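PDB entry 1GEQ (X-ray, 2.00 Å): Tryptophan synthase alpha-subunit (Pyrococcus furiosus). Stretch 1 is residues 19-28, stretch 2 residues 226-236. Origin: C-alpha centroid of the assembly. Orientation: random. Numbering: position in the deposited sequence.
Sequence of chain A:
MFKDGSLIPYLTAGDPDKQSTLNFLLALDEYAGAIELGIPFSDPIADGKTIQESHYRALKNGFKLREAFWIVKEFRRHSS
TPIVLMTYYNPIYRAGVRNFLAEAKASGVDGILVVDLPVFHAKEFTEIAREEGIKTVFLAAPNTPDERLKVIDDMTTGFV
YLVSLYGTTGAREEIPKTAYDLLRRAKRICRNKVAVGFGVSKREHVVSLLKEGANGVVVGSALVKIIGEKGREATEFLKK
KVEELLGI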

# COMPACT_ATOMS: atom_id res chain seq x y z
N GLN A 19 -10.51 -12.35 9.39
CA GLN A 19 -11.30 -11.64 10.39
C GLN A 19 -10.44 -10.66 11.18
O GLN A 19 -10.87 -9.55 11.50
CB GLN A 19 -11.96 -12.64 11.35
CG GLN A 19 -12.93 -11.97 12.31
CD GLN A 19 -14.11 -11.34 11.60
OE1 GLN A 19 -14.46 -10.19 11.85
NE2 GLN A 19 -14.73 -12.10 10.70
N SER A 20 -9.22 -11.07 11.51
CA SER A 20 -8.33 -10.19 12.25
C SER A 20 -7.98 -8.98 11.40
O SER A 20 -7.93 -7.86 11.90
CB SER A 20 -7.07 -10.94 12.67
OG SER A 20 -7.39 -11.96 13.62
N THR A 21 -7.73 -9.20 10.11
CA THR A 21 -7.39 -8.12 9.19
C THR A 21 -8.48 -7.05 9.27
O THR A 21 -8.18 -5.87 9.44
CB THR A 21 -7.28 -8.61 7.73
OG1 THR A 21 -6.26 -9.62 7.65
CG2 THR A 21 -6.90 -7.46 6.81
N LEU A 22 -9.73 -7.47 9.12
CA LEU A 22 -10.86 -6.54 9.20
C LEU A 22 -10.84 -5.80 10.53
O LEU A 22 -10.98 -4.57 10.56
CB LEU A 22 -12.19 -7.31 9.04
CG LEU A 22 -13.49 -6.49 9.12
CD1 LEU A 22 -13.44 -5.34 8.12
CD2 LEU A 22 -14.68 -7.41 8.83
N ASN A 23 -10.64 -6.53 11.62
CA ASN A 23 -10.59 -5.92 12.94
C ASN A 23 -9.48 -4.88 13.02
O ASN A 23 -9.65 -3.82 13.63
CB ASN A 23 -10.34 -6.99 14.02
CG ASN A 23 -11.56 -7.84 14.29
OD1 ASN A 23 -12.66 -7.56 13.79
ND2 ASN A 23 -11.39 -8.88 15.10
N PHE A 24 -8.33 -5.17 12.41
CA PHE A 24 -7.22 -4.23 12.43
C PHE A 24 -7.60 -2.96 11.66
O PHE A 24 -7.34 -1.86 12.13
CB PHE A 24 -5.96 -4.84 11.81
CG PHE A 24 -5.45 -6.07 12.52
CD1 PHE A 24 -5.66 -6.25 13.89
CD2 PHE A 24 -4.70 -7.03 11.83
CE1 PHE A 24 -5.14 -7.36 14.56
CE2 PHE A 24 -4.17 -8.14 12.49
CZ PHE A 24 -4.39 -8.31 13.86
N LEU A 25 -8.19 -3.13 10.49
CA LEU A 25 -8.58 -1.99 9.66
C LEU A 25 -9.56 -1.06 10.38
O LEU A 25 -9.39 0.17 10.37
CB LEU A 25 -9.22 -2.47 8.35
CG LEU A 25 -8.30 -3.20 7.36
CD1 LEU A 25 -9.11 -3.62 6.14
CD2 LEU A 25 -7.15 -2.30 6.96
N LEU A 26 -10.57 -1.63 11.01
CA LEU A 26 -11.56 -0.84 11.74
C LEU A 26 -10.92 -0.08 12.89
O LEU A 26 -11.31 1.04 13.20
CB LEU A 26 -12.68 -1.76 12.25
CG LEU A 26 -13.55 -2.34 11.12
CD1 LEU A 26 -14.41 -3.48 11.64
CD2 LEU A 26 -14.41 -1.23 10.55
N ALA A 27 -9.92 -0.68 13.53
CA ALA A 27 -9.26 -0.02 14.64
C ALA A 27 -8.33 1.12 14.20
O ALA A 27 -8.16 2.10 14.93
CB ALA A 27 -8.47 -1.03 15.47
N LEU A 28 -7.72 1.00 13.02
CA LEU A 28 -6.80 2.03 12.54
C LEU A 28 -7.47 3.10 11.67
O LEU A 28 -6.87 4.15 11.39
CB LEU A 28 -5.66 1.40 11.74
CG LEU A 28 -4.74 0.41 12.46
CD1 LEU A 28 -3.75 -0.19 11.47
CD2 LEU A 28 -4.01 1.13 13.58
N ILE A 226 4.37 -6.03 14.48
CA ILE A 226 3.57 -6.19 15.68
C ILE A 226 2.60 -7.34 15.48
O ILE A 226 2.43 -8.18 16.37
CB ILE A 226 2.80 -4.88 16.00
CG1 ILE A 226 3.81 -3.77 16.31
CG2 ILE A 226 1.84 -5.09 17.18
CD1 ILE A 226 3.18 -2.41 16.58
N ILE A 227 1.98 -7.40 14.31
CA ILE A 227 1.04 -8.47 14.03
C ILE A 227 1.71 -9.84 14.08
O ILE A 227 1.15 -10.79 14.63
CB ILE A 227 0.35 -8.25 12.66
CG1 ILE A 227 -0.54 -7.00 12.74
CG2 ILE A 227 -0.46 -9.50 12.27
CD1 ILE A 227 -1.22 -6.63 11.43
N GLY A 228 2.90 -9.96 13.51
CA GLY A 228 3.59 -11.23 13.54
C GLY A 228 3.95 -11.64 14.96
O GLY A 228 4.15 -12.82 15.25
N GLU A 229 4.02 -10.66 15.85
CA GLU A 229 4.37 -10.92 17.24
C GLU A 229 3.16 -11.16 18.15
O GLU A 229 3.20 -12.05 19.00
CB GLU A 229 5.19 -9.75 17.78
CG GLU A 229 5.64 -9.92 19.21
CD GLU A 229 6.32 -8.67 19.73
OE1 GLU A 229 6.66 -8.63 20.93
OE2 GLU A 229 6.52 -7.73 18.93
N LYS A 230 2.10 -10.38 17.97
CA LYS A 230 0.90 -10.48 18.79
C LYS A 230 -0.26 -11.22 18.14
O LYS A 230 -1.25 -11.55 18.81
CB LYS A 230 0.43 -9.09 19.20
CG LYS A 230 1.46 -8.25 19.92
CD LYS A 230 1.79 -8.83 21.28
CE LYS A 230 2.70 -7.89 22.06
NZ LYS A 230 2.88 -8.36 23.46
N GLY A 231 -0.16 -11.47 16.85
CA GLY A 231 -1.23 -12.16 16.16
C GLY A 231 -2.58 -11.47 16.31
O GLY A 231 -2.69 -10.25 16.19
N ARG A 232 -3.62 -12.26 16.57
CA ARG A 232 -4.97 -11.75 16.73
C ARG A 232 -5.12 -10.68 17.80
O ARG A 232 -6.06 -9.89 17.77
CB ARG A 232 -5.92 -12.91 17.03
CG ARG A 232 -5.77 -14.07 16.06
CD ARG A 232 -6.63 -15.23 16.49
NE ARG A 232 -8.05 -14.91 16.35
CZ ARG A 232 -8.82 -15.40 15.38
NH1 ARG A 232 -8.31 -16.23 14.49
NH2 ARG A 232 -10.10 -15.05 15.32
N GLU A 233 -4.19 -10.65 18.74
CA GLU A 233 -4.21 -9.68 19.84
C GLU A 233 -3.40 -8.41 19.58
O GLU A 233 -3.06 -7.67 20.51
CB GLU A 233 -3.67 -10.34 21.11
CG GLU A 233 -4.54 -11.44 21.69
CD GLU A 233 -5.80 -10.90 22.34
OE1 GLU A 233 -6.82 -10.73 21.64
OE2 GLU A 233 -5.76 -10.63 23.56
N ALA A 234 -3.09 -8.14 18.32
CA ALA A 234 -2.29 -6.98 17.94
C ALA A 234 -3.02 -5.63 17.97
O ALA A 234 -2.39 -4.58 18.15
CB ALA A 234 -1.68 -7.22 16.55
N THR A 235 -4.33 -5.67 17.79
CA THR A 235 -5.16 -4.47 17.74
C THR A 235 -4.74 -3.28 18.61
O THR A 235 -4.40 -2.22 18.09
CB THR A 235 -6.62 -4.81 18.07
OG1 THR A 235 -7.03 -5.94 17.29
CG2 THR A 235 -7.53 -3.64 17.75
N GLU A 236 -4.75 -3.46 19.92
CA GLU A 236 -4.40 -2.38 20.83
C GLU A 236 -2.97 -1.87 20.62
O GLU A 236 -2.71 -0.67 20.74
CB GLU A 236 -4.57 -2.83 22.28
CG GLU A 236 -5.73 -3.79 22.50
CD GLU A 236 -5.45 -5.17 21.90
OE1 GLU A 236 -6.22 -5.61 21.02
OE2 GLU A 236 -4.47 -5.81 22.32
O HOH W 1 -8.06 -9.97 16.16

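A helix can be held against a distant piece of its own chain by a single well-aimed aromatic ring, with little help from direct polar bonds. The alpha-subunit of tryptophan synthase gives a compact example: about 200 residues separate the two stretches in sequence, they bury 362 Å² between them, and no hydrogen bond passes directly from one to the other.

F24 carries the largest share. Its CA-to-CB bond points sideways, and chi1 of -61° (m) brings the ring nearer to stretch 2, where it meets the end of one helix and the turn that follows. F24 CE2 lies 3.5 Å from I227 CD1, and F24 CZ is 4.0 Å from A234 CB. I227, in the m,t rotamer, extends its CD1 to meet the ring; A234 offers only a methyl, which fits beside it. The ring edge faces polar atoms as well: F24 CZ is 3.5 Å from G231 O, and F24 CE1 is 3.6 Å from T235 OG1. An aromatic edge, with its slightly positive hydrogens, tolerates oxygen well. G231 O also accepts a backbone hydrogen bond from A234 N (3.0 Å), while the positive phi of G231 (56°), favourable to glycine, turns the chain out of the helix.

One turn along from F24 in either direction, smaller side chains complete the contact. A27 CB points toward stretch 2 and packs 3.6 Å from T235 CG2; T235, with chi1 of -49° (m), thus presents its methyl to A27 and its hydroxyl to the phenyl edge. At the other end, S20 OG sits 3.6 Å from R232 CG and over one face of the guanidinium. Here a water supplies the polar link, donating to S20 OG (3.3 Å) and to R232 O (2.6 Å). The burial has a cost: T235 N is covered without finding a partner.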